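Local structure of tRNA (cytosine(72)-C(5))-methyltransferase (Pyrococcus horikoshii, 5ZVG) at residues 205-210 with 236-241; 269-274 with 317-322; 256-261 with 302-307. The protein methylates the C5 position of cytosine 72 in several tRNAs, using S-adenosyl-L-methionine as the methyl donor. All coordinates share one frame; numbering follows the deposited sequence.

Contact 1 of 3, residues 205-210 with 236-241; sequences AAAPGG and RKMEEN. With SAM (S-adenosylmethionine), chain C.
Pro208 O is met by two residues of helix 232-245, Asn241 through a hydrogen bond and Met238 through carbon contacts. The carbonyl belongs to the glycine-rich, SAM-binding loop of a class I (Rossmann-like) methyltransferase, which follows strand 201-203 and leads into helix 210-218. Asn241 ND2 donates to Pro208 O over 2.9 Å. The oxygen lies in the amide plane of Asn241, whereas the donor stands 33° out of the carbonyl plane. Met238 CA adds a CA-H...O contact of 3.4 Å to Pro208 O. From there the methionine reaches along the loop, with CG trans to the backbone N (chi1 -179°) and the rest of the chain extended. Met238 SD comes 3.8 Å from Ala207 CA. Its CE sits 3.7 Å from Gly209 CA and also touches Ala206 CB. A CB on Gly209, the N-cap of helix 210-218, would run into Met238 CG, and the backbone angles there call for glycine in any case. Replacing Met238 by an alanine would probably open a gap beside Ala206 and Gly209 and leave that bend of the loop less firmly seated. Farther out, Met238 packs on Ala227 of strand 225-229 and Leu252 of strand 250-254, while Arg244 occupies Asn241 OD1 and fixes which end of the amide faces the loop. On its other side the loop lines the methionine end of SAM: Ala205 O accepts from the SAM amino N, and beyond Pro208, which follows a cis peptide bond, Gly210 N donates to SAM O at 3.1 Å.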
loop_
_atom_site.group_PDB
_atom_site.type_symbol
_atom_site.label_atom_id
_atom_site.label_comp_id
_atom_site.label_asym_id
_atom_site.label_seq_id
_atom_site.Cartn_x
_atom_site.Cartn_y
_atom_site.Cartn_z
ATOM N N ALA A 205 -14.475 1.470 2.484
ATOM C CA ALA A 205 -13.710 0.824 1.425
ATOM C C ALA A 205 -12.632 0.002 2.097
ATOM O O ALA A 205 -11.453 0.362 2.071
ATOM C CB ALA A 205 -13.117 1.841 0.477
ATOM N N ALA A 206 -13.043 -1.106 2.701
ATOM C CA ALA A 206 -12.252 -1.714 3.758
ATOM C C ALA A 206 -11.337 -2.856 3.331
ATOM O O ALA A 206 -10.315 -3.084 3.974
ATOM C CB ALA A 206 -13.180 -2.195 4.849
ATOM N N ALA A 207 -11.668 -3.552 2.247
ATOM C CA ALA A 207 -10.936 -4.772 1.898
ATOM C C ALA A 207 -9.591 -4.438 1.258
ATOM O O ALA A 207 -9.488 -3.458 0.524
ATOM C CB ALA A 207 -11.769 -5.644 0.970
ATOM N N PRO A 208 -8.555 -5.262 1.510
ATOM C CA PRO A 208 -8.542 -6.533 2.250
ATOM C C PRO A 208 -8.552 -6.425 3.784
ATOM O O PRO A 208 -8.389 -7.448 4.451
ATOM C CB PRO A 208 -7.236 -7.183 1.783
ATOM C CG PRO A 208 -6.347 -6.041 1.502
ATOM C CD PRO A 208 -7.232 -4.960 0.934
ATOM N N GLY A 209 -8.712 -5.229 4.337
ATOM C CA GLY A 209 -8.924 -5.109 5.767
ATOM C C GLY A 209 -7.717 -4.681 6.572
ATOM O O GLY A 209 -7.667 -4.905 7.782
ATOM N N GLY A 210 -6.743 -4.071 5.905
ATOM C CA GLY A 210 -5.570 -3.543 6.575
ATOM C C GLY A 210 -5.875 -2.548 7.682
ATOM O O GLY A 210 -5.504 -2.759 8.839
ATOM N N ARG A 236 -13.558 -11.718 0.514
ATOM C CA ARG A 236 -13.210 -13.091 0.841
ATOM C C ARG A 236 -11.812 -13.133 1.452
ATOM O O ARG A 236 -11.577 -13.828 2.440
ATOM C CB ARG A 236 -13.288 -13.970 -0.407
ATOM C CG ARG A 236 -12.811 -15.397 -0.222
ATOM C CD ARG A 236 -13.081 -16.209 -1.483
ATOM N NE ARG A 236 -14.422 -15.955 -2.002
ATOM C CZ ARG A 236 -14.991 -16.637 -2.992
ATOM N NH1 ARG A 236 -14.342 -17.631 -3.582
ATOM N NH2 ARG A 236 -16.220 -16.329 -3.386
ATOM N N LYS A 237 -10.897 -12.352 0.880
ATOM C CA LYS A 237 -9.544 -12.242 1.410
ATOM C C LYS A 237 -9.557 -11.555 2.775
ATOM O O LYS A 237 -8.743 -11.863 3.647
ATOM C CB LYS A 237 -8.644 -11.484 0.433
ATOM C CG LYS A 237 -7.188 -11.392 0.870
ATOM C CD LYS A 237 -6.600 -12.780 1.064
ATOM C CE LYS A 237 -5.130 -12.723 1.429
ATOM N NZ LYS A 237 -4.575 -14.092 1.643
ATOM N N MET A 238 -10.491 -10.629 2.957
ATOM C CA MET A 238 -10.643 -9.939 4.232
ATOM C C MET A 238 -11.134 -10.874 5.338
ATOM O O MET A 238 -10.731 -10.743 6.493
ATOM C CB MET A 238 -11.603 -8.760 4.086
ATOM C CG MET A 238 -11.797 -7.965 5.364
ATOM S SD MET A 238 -12.403 -6.296 5.045
ATOM C CE MET A 238 -12.484 -5.669 6.713
ATOM N N GLU A 239 -12.016 -11.807 4.984
ATOM C CA GLU A 239 -12.505 -12.808 5.932
ATOM C C GLU A 239 -11.353 -13.655 6.468
ATOM O O GLU A 239 -11.286 -13.950 7.663
ATOM C CB GLU A 239 -13.550 -13.714 5.276
ATOM C CG GLU A 239 -14.916 -13.083 5.121
ATOM C CD GLU A 239 -15.813 -13.855 4.172
ATOM O OE1 GLU A 239 -15.443 -14.990 3.802
ATOM O OE2 GLU A 239 -16.873 -13.320 3.777
ATOM N N GLU A 240 -10.451 -14.039 5.571
ATOM C CA GLU A 240 -9.290 -14.836 5.943
ATOM C C GLU A 240 -8.361 -14.046 6.852
ATOM O O GLU A 240 -7.845 -14.578 7.836
ATOM C CB GLU A 240 -8.537 -15.299 4.695
ATOM C CG GLU A 240 -9.393 -16.071 3.706
ATOM C CD GLU A 240 -8.674 -16.325 2.395
ATOM O OE1 GLU A 240 -7.429 -16.213 2.366
ATOM O OE2 GLU A 240 -9.352 -16.640 1.395
ATOM N N ASN A 241 -8.165 -12.769 6.525
ATOM C CA ASN A 241 -7.329 -11.885 7.336
ATOM C C ASN A 241 -7.893 -11.691 8.734
ATOM O O ASN A 241 -7.149 -11.649 9.713
ATOM C CB ASN A 241 -7.167 -10.516 6.669
ATOM C CG ASN A 241 -6.303 -10.564 5.422
ATOM O OD1 ASN A 241 -5.500 -11.478 5.241
ATOM N ND2 ASN A 241 -6.457 -9.562 4.559
HETATM N N SAM C . -8.451 0.622 3.147
HETATM C CA SAM C . -8.187 -0.730 2.661
HETATM C C SAM C . -7.097 -1.430 3.472
HETATM O O SAM C . -6.785 -2.599 3.234
HETATM O OXT SAM C . -6.508 -0.851 4.385
HETATM C CB SAM C . -7.858 -0.728 1.169
HETATM C CG SAM C . -8.902 -0.034 0.294
HETATM S SD SAM C . -8.448 0.014 -1.457
HETATM C CE SAM C . -7.534 1.576 -1.486
HETATM C "C5'" SAM C . -10.008 0.507 -2.236
HETATM C "C4'" SAM C . -11.127 -0.516 -2.063
HETATM O "O4'" SAM C . -12.372 0.094 -2.340
HETATM C "C3'" SAM C . -11.002 -1.703 -3.008
HETATM O "O3'" SAM C . -10.885 -2.879 -2.246
HETATM C "C2'" SAM C . -12.301 -1.751 -3.787
HETATM O "O2'" SAM C . -12.824 -3.056 -3.774
HETATM C "C1'" SAM C . -13.215 -0.826 -3.007
HETATM N N9 SAM C . -14.197 -0.114 -3.846
HETATM C C8 SAM C . -14.005 0.475 -5.069
HETATM N N7 SAM C . -15.178 1.020 -5.468
HETATM C C5 SAM C . -16.113 0.789 -4.517
HETATM C C6 SAM C . -17.459 1.120 -4.412
HETATM N N6 SAM C . -18.070 1.802 -5.377
HETATM N N1 SAM C . -18.164 0.735 -3.289
HETATM C C2 SAM C . -17.538 0.031 -2.283
HETATM N N3 SAM C . -16.203 -0.293 -2.393
HETATM C C4 SAM C . -15.505 0.078 -3.493
#

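Contact 2 of 3, residues 269-274 with 317-322; sequences KILLDA and VLVYST. With SAM (S-adenosylmethionine), chain C.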
loop_
_atom_site.group_PDB
_atom_site.type_symbol
_atom_site.label_atom_id
_atom_site.label_comp_id
_atom_site.label_asym_id
_atom_site.label_seq_id
_atom_site.Cartn_x
_atom_site.Cartn_y
_atom_site.Cartn_z
ATOM N N LYS A 269 -17.585 7.885 13.587
ATOM C CA LYS A 269 -16.277 7.829 12.954
ATOM C C LYS A 269 -16.401 7.104 11.634
ATOM O O LYS A 269 -16.929 5.995 11.571
ATOM C CB LYS A 269 -15.243 7.120 13.845
ATOM C CG LYS A 269 -15.036 7.737 15.219
ATOM C CD LYS A 269 -14.337 9.077 15.104
ATOM C CE LYS A 269 -14.179 9.765 16.454
ATOM N NZ LYS A 269 -13.417 8.953 17.433
ATOM N N ILE A 270 -15.920 7.742 10.576
ATOM C CA ILE A 270 -15.880 7.106 9.273
ATOM C C ILE A 270 -14.481 7.177 8.683
ATOM O O ILE A 270 -13.893 8.259 8.574
ATOM C CB ILE A 270 -16.865 7.752 8.289
ATOM C CG1 ILE A 270 -18.306 7.407 8.661
ATOM C CG2 ILE A 270 -16.573 7.285 6.885
ATOM C CD1 ILE A 270 -19.322 7.913 7.663
ATOM N N LEU A 271 -13.946 6.018 8.311
ATOM C CA LEU A 271 -12.717 5.971 7.532
ATOM C C LEU A 271 -13.025 5.764 6.056
ATOM O O LEU A 271 -13.702 4.808 5.672
ATOM C CB LEU A 271 -11.786 4.866 8.033
ATOM C CG LEU A 271 -10.569 4.614 7.134
ATOM C CD1 LEU A 271 -9.732 5.865 6.960
ATOM C CD2 LEU A 271 -9.721 3.494 7.692
ATOM N N LEU A 272 -12.520 6.675 5.233
ATOM C CA LEU A 272 -12.625 6.553 3.789
ATOM C C LEU A 272 -11.224 6.467 3.191
ATOM O O LEU A 272 -10.590 7.482 2.895
ATOM C CB LEU A 272 -13.404 7.726 3.191
ATOM C CG LEU A 272 -13.488 7.770 1.659
ATOM C CD1 LEU A 272 -13.964 6.442 1.079
ATOM C CD2 LEU A 272 -14.399 8.904 1.210
ATOM N N ASP A 273 -10.732 5.243 3.055
ATOM C CA ASP A 273 -9.457 5.008 2.396
ATOM C C ASP A 273 -9.766 4.710 0.932
ATOM O O ASP A 273 -9.868 3.556 0.516
ATOM C CB ASP A 273 -8.699 3.869 3.085
ATOM C CG ASP A 273 -7.346 3.612 2.476
ATOM O OD1 ASP A 273 -6.505 4.538 2.484
ATOM O OD2 ASP A 273 -7.103 2.470 2.036
ATOM N N ALA A 274 -9.902 5.781 0.159
ATOM C CA ALA A 274 -10.642 5.748 -1.096
ATOM C C ALA A 274 -9.872 5.122 -2.248
ATOM O O ALA A 274 -8.648 5.257 -2.334
ATOM C CB ALA A 274 -11.070 7.160 -1.472
ATOM N N VAL A 317 -16.551 12.407 12.886
ATOM C CA VAL A 317 -15.227 12.536 12.284
ATOM C C VAL A 317 -15.053 11.668 11.040
ATOM O O VAL A 317 -15.365 10.471 11.049
ATOM C CB VAL A 317 -14.122 12.165 13.294
ATOM C CG1 VAL A 317 -12.747 12.246 12.638
ATOM C CG2 VAL A 317 -14.202 13.060 14.523
ATOM N N LEU A 318 -14.528 12.277 9.980
ATOM C CA LEU A 318 -14.165 11.545 8.772
ATOM C C LEU A 318 -12.658 11.574 8.557
ATOM O O LEU A 318 -12.034 12.634 8.616
ATOM C CB LEU A 318 -14.874 12.128 7.543
ATOM C CG LEU A 318 -14.356 11.638 6.182
ATOM C CD1 LEU A 318 -14.730 10.184 5.924
ATOM C CD2 LEU A 318 -14.844 12.525 5.044
ATOM N N VAL A 319 -12.071 10.407 8.325
ATOM C CA VAL A 319 -10.679 10.355 7.903
ATOM C C VAL A 319 -10.631 9.885 6.455
ATOM O O VAL A 319 -11.042 8.768 6.129
ATOM C CB VAL A 319 -9.822 9.437 8.800
ATOM C CG1 VAL A 319 -8.503 9.102 8.119
ATOM C CG2 VAL A 319 -9.558 10.113 10.138
ATOM N N TYR A 320 -10.132 10.763 5.593
ATOM C CA TYR A 320 -10.015 10.490 4.169
ATOM C C TYR A 320 -8.550 10.234 3.825
ATOM O O TYR A 320 -7.684 11.035 4.169
ATOM C CB TYR A 320 -10.567 11.678 3.378
ATOM C CG TYR A 320 -10.458 11.579 1.874
ATOM C CD1 TYR A 320 -11.446 10.949 1.124
ATOM C CD2 TYR A 320 -9.373 12.130 1.198
ATOM C CE1 TYR A 320 -11.355 10.865 -0.256
ATOM C CE2 TYR A 320 -9.271 12.046 -0.177
ATOM C CZ TYR A 320 -10.267 11.414 -0.899
ATOM O OH TYR A 320 -10.164 11.333 -2.267
ATOM N N SER A 321 -8.263 9.121 3.156
ATOM C CA SER A 321 -6.884 8.836 2.766
ATOM C C SER A 321 -6.792 8.225 1.370
ATOM O O SER A 321 -7.705 7.535 0.910
ATOM C CB SER A 321 -6.197 7.913 3.788
ATOM O OG SER A 321 -6.789 6.627 3.855
ATOM N N THR A 322 -5.691 8.519 0.687
ATOM C CA THR A 322 -5.378 7.911 -0.600
ATOM C C THR A 322 -3.896 7.560 -0.651
ATOM O O THR A 322 -3.086 8.152 0.066
ATOM C CB THR A 322 -5.685 8.844 -1.788
ATOM O OG1 THR A 322 -4.627 9.802 -1.921
ATOM C CG2 THR A 322 -7.020 9.560 -1.616
HETATM N N SAM C . -8.451 0.622 3.147
HETATM C CA SAM C . -8.187 -0.730 2.661
HETATM C C SAM C . -7.097 -1.430 3.472
HETATM O O SAM C . -6.785 -2.599 3.234
HETATM O OXT SAM C . -6.508 -0.851 4.385
HETATM C CB SAM C . -7.858 -0.728 1.169
HETATM C CG SAM C . -8.902 -0.034 0.294
HETATM S SD SAM C . -8.448 0.014 -1.457
HETATM C CE SAM C . -7.534 1.576 -1.486
HETATM C "C5'" SAM C . -10.008 0.507 -2.236
HETATM C "C4'" SAM C . -11.127 -0.516 -2.063
HETATM O "O4'" SAM C . -12.372 0.094 -2.340
HETATM C "C3'" SAM C . -11.002 -1.703 -3.008
HETATM O "O3'" SAM C . -10.885 -2.879 -2.246
HETATM C "C2'" SAM C . -12.301 -1.751 -3.787
HETATM O "O2'" SAM C . -12.824 -3.056 -3.774
HETATM C "C1'" SAM C . -13.215 -0.826 -3.007
HETATM N N9 SAM C . -14.197 -0.114 -3.846
HETATM C C8 SAM C . -14.005 0.475 -5.069
HETATM N N7 SAM C . -15.178 1.020 -5.468
HETATM C C5 SAM C . -16.113 0.789 -4.517
HETATM C C6 SAM C . -17.459 1.120 -4.412
HETATM N N6 SAM C . -18.070 1.802 -5.377
HETATM N N1 SAM C . -18.164 0.735 -3.289
HETATM C C2 SAM C . -17.538 0.031 -2.283
HETATM N N3 SAM C . -16.203 -0.293 -2.393
HETATM C C4 SAM C . -15.505 0.078 -3.493
#
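The Tyr320 ring meets Leu272 at its edge: Leu272 CD2 lies in the ring plane, 3.6 Å from Tyr320 CD1, and the two side chains run alongside each other, pointing the same way. Ala274 CB approaches the ring obliquely at CE1. The ring's hydroxyl leaves the pair to bond with Glu329 O, and helix 291-311 packs on Ile270, Leu272 and Tyr320 of the face that also bears Leu318. This is a beta-alpha-beta crossover of the Rossmann-like methyltransferase fold, whose parallel strands 267-273 and 316-322 are neighbours joined through that helix. Four backbone bonds zip residues 270-272 to residues 317-321, Leu272 N to Val319 O being 2.7 Å, and Ala274 N carries the pairing past the last bridge by reaching Ser321 O. On the helix side Leu318 CD1 also lies 3.6 Å from Ile270 CG2. The other face bears Lys269, Leu271, Asp273, Val317, Val319 and Ser321. Here Leu271 CD1 touches Val319 CG1, and the aliphatic part of Lys269 lies beside Val317, with CD 3.6 Å from Val317 CB, before NZ goes on to a salt bridge with Asp199. Helix 184-193 packs over Leu271, Val319 and Ser321.

At the C-terminal end of the strands, where class I methyltransferases bind their cofactor, the carboxylate of Asp273 is held from two sides. Its chi1 of -178° sets the carboxylate beside the carbonyl carbon, and chi2 60° turns OD1 to Ser321 and OD2 to SAM. OD2 accepts from the amino N of SAM at 2.5 Å and also pairs with Lys211. Asp273 OD1 accepts from Ser321 OG on its anti lone pair, at 2.5 Å.

Contact 3 of 3, residues 256-261 with 302-307; sequences DARKLP and RAFIWA. With SAM (S-adenosylmethionine), chain C.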
loop_
_atom_site.group_PDB
_atom_site.type_symbol
_atom_site.label_atom_id
_atom_site.label_comp_id
_atom_site.label_asym_id
_atom_site.label_seq_id
_atom_site.Cartn_x
_atom_site.Cartn_y
_atom_site.Cartn_z
ATOM N N ASP A 256 -22.175 -1.250 -2.809
ATOM C CA ASP A 256 -21.602 -0.020 -3.340
ATOM C C ASP A 256 -21.698 1.055 -2.259
ATOM O O ASP A 256 -22.791 1.523 -1.934
ATOM C CB ASP A 256 -22.337 0.400 -4.620
ATOM C CG ASP A 256 -21.855 1.731 -5.176
ATOM O OD1 ASP A 256 -20.842 2.276 -4.693
ATOM O OD2 ASP A 256 -22.509 2.239 -6.110
ATOM N N ALA A 257 -20.547 1.447 -1.716
ATOM C CA ALA A 257 -20.492 2.368 -0.578
ATOM C C ALA A 257 -21.006 3.768 -0.908
ATOM O O ALA A 257 -21.247 4.578 -0.011
ATOM C CB ALA A 257 -19.079 2.446 -0.043
ATOM N N ARG A 258 -21.166 4.058 -2.194
ATOM C CA ARG A 258 -21.709 5.349 -2.601
ATOM C C ARG A 258 -23.177 5.465 -2.208
ATOM O O ARG A 258 -23.730 6.564 -2.149
ATOM C CB ARG A 258 -21.535 5.555 -4.105
ATOM C CG ARG A 258 -20.087 5.720 -4.523
ATOM C CD ARG A 258 -19.952 5.725 -6.030
ATOM N NE ARG A 258 -20.489 4.500 -6.603
ATOM C CZ ARG A 258 -20.579 4.265 -7.904
ATOM N NH1 ARG A 258 -21.086 3.119 -8.334
ATOM N NH2 ARG A 258 -20.156 5.172 -8.773
ATOM N N LYS A 259 -23.799 4.321 -1.935
ATOM C CA LYS A 259 -25.173 4.288 -1.447
ATOM C C LYS A 259 -25.265 4.109 0.068
ATOM O O LYS A 259 -26.331 3.800 0.575
ATOM C CB LYS A 259 -25.951 3.165 -2.146
ATOM C CG LYS A 259 -25.938 3.269 -3.666
ATOM C CD LYS A 259 -26.719 2.142 -4.322
ATOM C CE LYS A 259 -28.161 2.551 -4.603
ATOM N NZ LYS A 259 -28.269 3.417 -5.816
ATOM N N LEU A 260 -24.156 4.315 0.779
ATOM C CA LEU A 260 -24.102 4.152 2.242
ATOM C C LEU A 260 -25.295 4.705 3.044
ATOM O O LEU A 260 -25.773 4.033 3.963
ATOM C CB LEU A 260 -22.816 4.775 2.802
ATOM C CG LEU A 260 -22.739 4.715 4.331
ATOM C CD1 LEU A 260 -22.735 3.274 4.811
ATOM C CD2 LEU A 260 -21.549 5.455 4.880
ATOM N N PRO A 261 -25.781 5.922 2.722
ATOM C CA PRO A 261 -26.923 6.405 3.513
ATOM C C PRO A 261 -28.199 5.556 3.385
ATOM O O PRO A 261 -29.153 5.829 4.105
ATOM C CB PRO A 261 -27.159 7.808 2.953
ATOM C CG PRO A 261 -25.824 8.239 2.455
ATOM C CD PRO A 261 -25.236 6.989 1.859
ATOM N N ARG A 302 -15.723 11.692 -4.978
ATOM C CA ARG A 302 -16.682 12.660 -4.446
ATOM C C ARG A 302 -17.969 11.990 -3.994
ATOM O O ARG A 302 -18.543 12.362 -2.973
ATOM C CB ARG A 302 -17.003 13.739 -5.479
ATOM C CG ARG A 302 -16.131 14.981 -5.371
ATOM C CD ARG A 302 -16.109 15.746 -6.683
ATOM N NE ARG A 302 -14.913 16.573 -6.825
ATOM C CZ ARG A 302 -14.207 16.667 -7.948
ATOM N NH1 ARG A 302 -14.578 15.985 -9.025
ATOM N NH2 ARG A 302 -13.130 17.440 -7.999
ATOM N N ALA A 303 -18.429 11.018 -4.773
ATOM C CA ALA A 303 -19.621 10.255 -4.427
ATOM C C ALA A 303 -19.471 9.574 -3.065
ATOM O O ALA A 303 -20.389 9.619 -2.240
ATOM C CB ALA A 303 -19.922 9.241 -5.506
ATOM N N PHE A 304 -18.314 8.952 -2.833
ATOM C CA PHE A 304 -18.007 8.348 -1.536
ATOM C C PHE A 304 -18.026 9.384 -0.421
ATOM O O PHE A 304 -18.643 9.186 0.630
ATOM C CB PHE A 304 -16.637 7.669 -1.550
ATOM C CG PHE A 304 -16.543 6.486 -2.463
ATOM C CD1 PHE A 304 -16.430 6.652 -3.833
ATOM C CD2 PHE A 304 -16.541 5.201 -1.944
ATOM C CE1 PHE A 304 -16.330 5.552 -4.672
ATOM C CE2 PHE A 304 -16.439 4.099 -2.772
ATOM C CZ PHE A 304 -16.333 4.273 -4.136
ATOM N N ILE A 305 -17.325 10.485 -0.661
ATOM C CA ILE A 305 -17.207 11.559 0.308
ATOM C C ILE A 305 -18.570 12.090 0.732
ATOM O O ILE A 305 -18.877 12.166 1.922
ATOM C CB ILE A 305 -16.390 12.721 -0.258
ATOM C CG1 ILE A 305 -14.923 12.322 -0.429
ATOM C CG2 ILE A 305 -16.521 13.915 0.645
ATOM C CD1 ILE A 305 -14.111 13.311 -1.249
ATOM N N TRP A 306 -19.376 12.462 -0.258
ATOM C CA TRP A 306 -20.724 12.965 -0.023
ATOM C C TRP A 306 -21.553 11.932 0.734
ATOM O O TRP A 306 -22.313 12.280 1.637
ATOM C CB TRP A 306 -21.392 13.335 -1.354
ATOM C CG TRP A 306 -22.783 13.887 -1.241
ATOM C CD1 TRP A 306 -23.882 13.469 -1.935
ATOM C CD2 TRP A 306 -23.226 14.967 -0.404
ATOM N NE1 TRP A 306 -24.980 14.214 -1.581
ATOM C CE2 TRP A 306 -24.607 15.139 -0.643
ATOM C CE3 TRP A 306 -22.594 15.800 0.527
ATOM C CZ2 TRP A 306 -25.365 16.109 0.017
ATOM C CZ3 TRP A 306 -23.351 16.762 1.183
ATOM C CH2 TRP A 306 -24.722 16.908 0.924
ATOM N N ALA A 307 -21.411 10.666 0.353
ATOM C CA ALA A 307 -22.092 9.574 1.043
ATOM C C ALA A 307 -21.681 9.516 2.512
ATOM O O ALA A 307 -22.520 9.321 3.394
ATOM C CB ALA A 307 -21.802 8.250 0.360
HETATM N N SAM C . -8.451 0.622 3.147
HETATM C CA SAM C . -8.187 -0.730 2.661
HETATM C C SAM C . -7.097 -1.430 3.472
HETATM O O SAM C . -6.785 -2.599 3.234
HETATM O OXT SAM C . -6.508 -0.851 4.385
HETATM C CB SAM C . -7.858 -0.728 1.169
HETATM C CG SAM C . -8.902 -0.034 0.294
HETATM S SD SAM C . -8.448 0.014 -1.457
HETATM C CE SAM C . -7.534 1.576 -1.486
HETATM C "C5'" SAM C . -10.008 0.507 -2.236
HETATM C "C4'" SAM C . -11.127 -0.516 -2.063
HETATM O "O4'" SAM C . -12.372 0.094 -2.340
HETATM C "C3'" SAM C . -11.002 -1.703 -3.008
HETATM O "O3'" SAM C . -10.885 -2.879 -2.246
HETATM C "C2'" SAM C . -12.301 -1.751 -3.787
HETATM O "O2'" SAM C . -12.824 -3.056 -3.774
HETATM C "C1'" SAM C . -13.215 -0.826 -3.007
HETATM N N9 SAM C . -14.197 -0.114 -3.846
HETATM C C8 SAM C . -14.005 0.475 -5.069
HETATM N N7 SAM C . -15.178 1.020 -5.468
HETATM C C5 SAM C . -16.113 0.789 -4.517
HETATM C C6 SAM C . -17.459 1.120 -4.412
HETATM N N6 SAM C . -18.070 1.802 -5.377
HETATM N N1 SAM C . -18.164 0.735 -3.289
HETATM C C2 SAM C . -17.538 0.031 -2.283
HETATM N N3 SAM C . -16.203 -0.293 -2.393
HETATM C C4 SAM C . -15.505 0.078 -3.493
HETATM O O HOH W 1 -23.136 9.702 -3.348
#
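Asp256 OD1 takes three N-H groups: the backbone N and NE of Arg258, and N6 of the SAM adenine at 2.9 Å, and so ties the cofactor to an arginine that packs on Phe304. The backbone N of Arg258 comes from above the carboxylate plane, closing an Asx turn, whereas NE, 3.0 Å away, meets the syn lone pair of OD1, which lies close to the guanidinium plane. NH1 completes a side-on, two-nitrogen salt bridge by reaching Asp256 OD2 at 2.8 Å. A bend in the arginine chain (chi3 -58°) folds the guanidinium back to the aspartate, while its methylenes turn to helix 291-311. There Arg258 CG lies over one face of the Phe304 ring in a CH-pi contact, 3.9 Å from the centroid, and CD touches Ala303 CB at 3.6 Å. Asp256 follows strand 250-254, the third parallel strand in chain order, a position where class I methyltransferases commonly read the adenine; Ala257 N supplies the second bond, to SAM N1. SAM C5 lies in the plane of the Phe304 ring, at its edge, 3.8 Å from CE2, and Tyr300 packs edge-to-face with the Phe304 ring. Farther along, Ala307 CB fits against the turn of the 3-10 segment, 3.6 Å from Arg258 O, and Pro261 CG rests by Ala307 O. A water donates to Ala303 O and, weakly, to Arg258 O.

In the fold
Three contacts from one Rossmann-like domain meet on one ligand: contacts 1 and 2 share the amino group of SAM, contact 1 also takes the carboxylate, and contact 3 holds the adenine. Contacts 1 and 2 have centres about 16 Å apart yet touch where Ala205 CB lies 3.7 Å from Asp273 O. Contacts 2 and 3 are nearer, about 12 Å between centres, and pack together where Leu272 CD2 lies 3.8 Å from Phe304 CB; their segments alternate along the chain. Contacts 1 and 3 do not touch, their nearest atoms being about 5 Å apart, but both touch SAM. Cys323, the predicted nucleophile, directly follows the second strand of contact 2.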